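Local coordinates for calcium-dependent protein kinase, putative (Plasmodium falciparum, PDB 3MSE) that probably phosphorylates serine and threonine residues of proteins in response to calcium, which the EF-hands of this C-terminal part bind, at residues 54-62 with 79-90. Numbering follows the deposited sequence.
Sequences GSLSHREIY and LQALDINDRGNI. With CA (calcium ion), chain E.
Leu56 and Ile90 pair through both backbone amides: Leu56 N donates to Ile90 O (2.8 Å, nearly straight at 168°), and Ile90 N returns a more bent bond to Leu56 O (2.7 Å). Beside this pair, the His58 imidazole reaches across to Asp83, NE2 donating to OD2 over 2.9 Å on the anti side of the carboxylate, tilted 33° out of its plane. Leu79 lies over one ring face. The CD1 methyl of Ile61 meets that of Ile90 at 3.7 Å and also packs on Leu82 and Leu79, giving an apolar layer between the strand pair and the helix ends. This is the antiparallel pairing of two loops in an EF-hand pair, here joining the calcium-loaded loop to one where Asp83 probably takes the first loop position. A chi1 of -159° swings the Asp83 carboxylate back toward its own loop, where OD1 accepts from Arg87 N and OD2 takes Gly88 N on its syn lone pair; two loop amides thus hold the carboxylate that receives the histidine, and OD2 itself accepts from both His58 NE2 and Gly88 N. In the 54-62 loop, Ser55 O and both Glu60 carboxylate oxygens bind calcium, with Asp49, Asn51 and Asn53 as further ligands. A capping box links Ser57 and Glu60, Ser57 N donating to the metal-bound OE2 (3.0 Å) and Glu60 N to Ser57 OG.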
loop_
_atom_site.group_PDB
_atom_site.type_symbol
_atom_site.label_atom_id
_atom_site.label_comp_id
_atom_site.label_asym_id
_atom_site.label_seq_id
_atom_site.Cartn_x
_atom_site.Cartn_y
_atom_site.Cartn_z
ATOM N N GLY A 54 5.961 -22.973 5.423
ATOM C CA GLY A 54 5.255 -21.702 5.409
ATOM C C GLY A 54 5.479 -20.815 6.623
ATOM O O GLY A 54 4.851 -19.767 6.751
ATOM N N SER A 55 6.369 -21.230 7.522
ATOM C CA SER A 55 6.766 -20.378 8.631
ATOM C C SER A 55 8.273 -20.527 8.925
ATOM O O SER A 55 8.925 -21.465 8.438
ATOM C CB SER A 55 5.933 -20.686 9.867
ATOM O OG SER A 55 6.319 -21.915 10.398
ATOM N N LEU A 56 8.813 -19.602 9.715
ATOM C CA LEU A 56 10.261 -19.552 9.982
ATOM C C LEU A 56 10.602 -19.890 11.412
ATOM O O LEU A 56 10.144 -19.223 12.333
ATOM C CB LEU A 56 10.842 -18.165 9.640
ATOM C CG LEU A 56 10.741 -17.687 8.193
ATOM C CD1 LEU A 56 11.488 -16.370 8.002
ATOM C CD2 LEU A 56 11.255 -18.744 7.231
ATOM N N SER A 57 11.417 -20.921 11.612
ATOM C CA SER A 57 11.912 -21.203 12.954
ATOM C C SER A 57 13.034 -20.214 13.322
ATOM O O SER A 57 13.545 -19.513 12.453
ATOM C CB SER A 57 12.412 -22.641 13.078
ATOM O OG SER A 57 13.632 -22.823 12.384
ATOM N N HIS A 58 13.413 -20.170 14.598
ATOM C CA HIS A 58 14.565 -19.350 15.010
ATOM C C HIS A 58 15.837 -19.766 14.261
ATOM O O HIS A 58 16.557 -18.911 13.725
ATOM C CB HIS A 58 14.756 -19.379 16.537
ATOM C CG HIS A 58 13.734 -18.571 17.291
ATOM N ND1 HIS A 58 13.969 -18.052 18.550
ATOM C CD2 HIS A 58 12.476 -18.189 16.960
ATOM C CE1 HIS A 58 12.898 -17.402 18.967
ATOM N NE2 HIS A 58 11.978 -17.468 18.020
ATOM N N ARG A 59 16.092 -21.068 14.206
ATOM C CA ARG A 59 17.269 -21.601 13.509
ATOM C C ARG A 59 17.317 -21.221 12.031
ATOM O O ARG A 59 18.364 -20.803 11.531
ATOM C CB ARG A 59 17.350 -23.124 13.663
ATOM C CG ARG A 59 18.459 -23.768 12.840
ATOM C CD ARG A 59 18.314 -25.288 12.809
ATOM N NE ARG A 59 17.102 -25.690 12.094
ATOM C CZ ARG A 59 16.860 -25.419 10.813
ATOM N NH1 ARG A 59 17.739 -24.717 10.087
ATOM N NH2 ARG A 59 15.729 -25.836 10.263
ATOM N N GLU A 60 16.190 -21.365 11.330
ATOM C CA GLU A 60 16.135 -21.011 9.896
ATOM C C GLU A 60 16.601 -19.575 9.623
ATOM O O GLU A 60 17.298 -19.316 8.634
ATOM C CB GLU A 60 14.727 -21.196 9.307
ATOM C CG GLU A 60 14.321 -22.679 9.094
ATOM C CD GLU A 60 12.879 -22.842 8.595
ATOM O OE1 GLU A 60 12.587 -23.873 7.959
ATOM O OE2 GLU A 60 12.032 -21.942 8.817
ATOM N N ILE A 61 16.184 -18.648 10.480
ATOM C CA ILE A 61 16.580 -17.250 10.347
ATOM C C ILE A 61 18.042 -17.088 10.840
ATOM O O ILE A 61 18.850 -16.411 10.206
ATOM C CB ILE A 61 15.634 -16.335 11.162
ATOM C CG1 ILE A 61 14.211 -16.387 10.583
ATOM C CG2 ILE A 61 16.121 -14.894 11.201
ATOM C CD1 ILE A 61 13.203 -15.671 11.450
ATOM N N TYR A 62 18.343 -17.708 11.971
ATOM C CA TYR A 62 19.645 -17.589 12.619
ATOM C C TYR A 62 20.774 -17.943 11.652
ATOM O O TYR A 62 21.720 -17.168 11.471
ATOM C CB TYR A 62 19.745 -18.505 13.841
ATOM C CG TYR A 62 20.896 -18.143 14.755
ATOM C CD1 TYR A 62 22.227 -18.373 14.370
ATOM C CD2 TYR A 62 20.658 -17.556 16.001
ATOM C CE1 TYR A 62 23.294 -18.023 15.221
ATOM C CE2 TYR A 62 21.707 -17.201 16.854
ATOM C CZ TYR A 62 23.022 -17.436 16.460
ATOM O OH TYR A 62 24.060 -17.073 17.308
ATOM N N LEU A 79 15.367 -11.838 16.561
ATOM C CA LEU A 79 14.512 -12.986 16.764
ATOM C C LEU A 79 13.400 -12.718 17.774
ATOM O O LEU A 79 12.244 -13.010 17.485
ATOM C CB LEU A 79 15.337 -14.219 17.142
ATOM C CG LEU A 79 16.038 -14.893 15.965
ATOM C CD1 LEU A 79 16.847 -16.109 16.469
ATOM C CD2 LEU A 79 15.038 -15.328 14.879
ATOM N N GLN A 80 13.728 -12.118 18.916
ATOM C CA GLN A 80 12.719 -11.810 19.931
ATOM C C GLN A 80 11.781 -10.636 19.587
ATOM O O GLN A 80 10.684 -10.537 20.155
ATOM C CB GLN A 80 13.367 -11.626 21.300
ATOM C CG GLN A 80 14.017 -12.894 21.823
ATOM C CD GLN A 80 13.020 -14.033 22.042
ATOM O OE1 GLN A 80 11.962 -13.842 22.635
ATOM N NE2 GLN A 80 13.375 -15.223 21.588
ATOM N N ALA A 81 12.203 -9.763 18.669
ATOM C CA ALA A 81 11.323 -8.729 18.108
ATOM C C ALA A 81 10.345 -9.293 17.054
ATOM O O ALA A 81 9.151 -8.940 17.038
ATOM C CB ALA A 81 12.154 -7.598 17.508
ATOM N N LEU A 82 10.865 -10.149 16.180
ATOM C CA LEU A 82 10.076 -10.806 15.155
ATOM C C LEU A 82 9.026 -11.753 15.756
ATOM O O LEU A 82 7.871 -11.726 15.334
ATOM C CB LEU A 82 10.971 -11.614 14.210
ATOM C CG LEU A 82 11.879 -10.864 13.232
ATOM C CD1 LEU A 82 12.539 -11.869 12.326
ATOM C CD2 LEU A 82 11.087 -9.792 12.411
ATOM N N ASP A 83 9.443 -12.566 16.727
ATOM C CA ASP A 83 8.580 -13.580 17.354
ATOM C C ASP A 83 7.655 -12.887 18.353
ATOM O O ASP A 83 7.784 -13.015 19.578
ATOM C CB ASP A 83 9.409 -14.679 18.030
ATOM C CG ASP A 83 8.618 -15.983 18.241
ATOM O OD1 ASP A 83 7.403 -16.030 17.901
ATOM O OD2 ASP A 83 9.220 -16.961 18.750
ATOM N N ILE A 84 6.710 -12.146 17.793
ATOM C CA ILE A 84 5.872 -11.253 18.565
ATOM C C ILE A 84 4.909 -12.017 19.479
ATOM O O ILE A 84 4.521 -11.516 20.541
ATOM C CB ILE A 84 5.201 -10.229 17.613
ATOM C CG1 ILE A 84 5.262 -8.837 18.210
ATOM C CG2 ILE A 84 3.814 -10.674 17.082
ATOM C CD1 ILE A 84 5.567 -7.856 17.185
ATOM N N ASN A 85 4.597 -13.252 19.081
ATOM C CA ASN A 85 3.759 -14.155 19.866
ATOM C C ASN A 85 4.561 -15.146 20.705
ATOM O O ASN A 85 3.976 -16.001 21.387
ATOM C CB ASN A 85 2.789 -14.899 18.938
ATOM C CG ASN A 85 1.646 -14.018 18.474
ATOM O OD1 ASN A 85 0.792 -13.644 19.272
ATOM N ND2 ASN A 85 1.631 -13.669 17.189
ATOM N N ASP A 86 5.889 -15.007 20.677
ATOM C CA ASP A 86 6.798 -15.922 21.366
ATOM C C ASP A 86 6.401 -17.383 21.117
ATOM O O ASP A 86 6.239 -18.161 22.059
ATOM C CB ASP A 86 6.840 -15.614 22.866
ATOM C CG ASP A 86 8.081 -16.174 23.550
ATOM O OD1 ASP A 86 9.079 -16.458 22.848
ATOM O OD2 ASP A 86 8.058 -16.319 24.794
ATOM N N ARG A 87 6.234 -17.739 19.845
ATOM C CA ARG A 87 5.829 -19.097 19.462
ATOM C C ARG A 87 6.947 -20.045 19.003
ATOM O O ARG A 87 6.694 -21.240 18.805
ATOM C CB ARG A 87 4.759 -19.030 18.363
ATOM C CG ARG A 87 3.321 -18.931 18.866
ATOM C CD ARG A 87 2.346 -19.330 17.758
ATOM N NE ARG A 87 2.644 -18.628 16.504
ATOM C CZ ARG A 87 2.009 -17.538 16.082
ATOM N NH1 ARG A 87 1.014 -17.017 16.801
ATOM N NH2 ARG A 87 2.367 -16.962 14.941
ATOM N N GLY A 88 8.162 -19.529 18.806
ATOM C CA GLY A 88 9.238 -20.338 18.215
ATOM C C GLY A 88 9.052 -20.602 16.724
ATOM O O GLY A 88 9.875 -21.270 16.091
ATOM N N ASN A 89 7.956 -20.082 16.174
ATOM C CA ASN A 89 7.636 -20.152 14.757
ATOM C C ASN A 89 7.207 -18.738 14.374
ATOM O O ASN A 89 6.379 -18.125 15.067
ATOM C CB ASN A 89 6.490 -21.156 14.492
ATOM C CG ASN A 89 6.869 -22.600 14.860
ATOM O OD1 ASN A 89 7.506 -23.308 14.071
ATOM N ND2 ASN A 89 6.506 -23.026 16.068
ATOM N N ILE A 90 7.777 -18.215 13.292
ATOM C CA ILE A 90 7.518 -16.853 12.884
ATOM C C ILE A 90 6.779 -16.858 11.570
ATOM O O ILE A 90 7.213 -17.498 10.602
ATOM C CB ILE A 90 8.840 -16.044 12.771
ATOM C CG1 ILE A 90 9.378 -15.757 14.177
ATOM C CG2 ILE A 90 8.626 -14.752 11.995
ATOM C CD1 ILE A 90 10.863 -15.859 14.291
HETATM CA CA CA E . 10.068 -23.366 7.876
HETATM O O HOH W 1 8.412 -22.772 11.755
HETATM O O HOH W 2 12.355 -21.770 16.914
HETATM O O HOH W 3 10.260 -24.022 9.614
#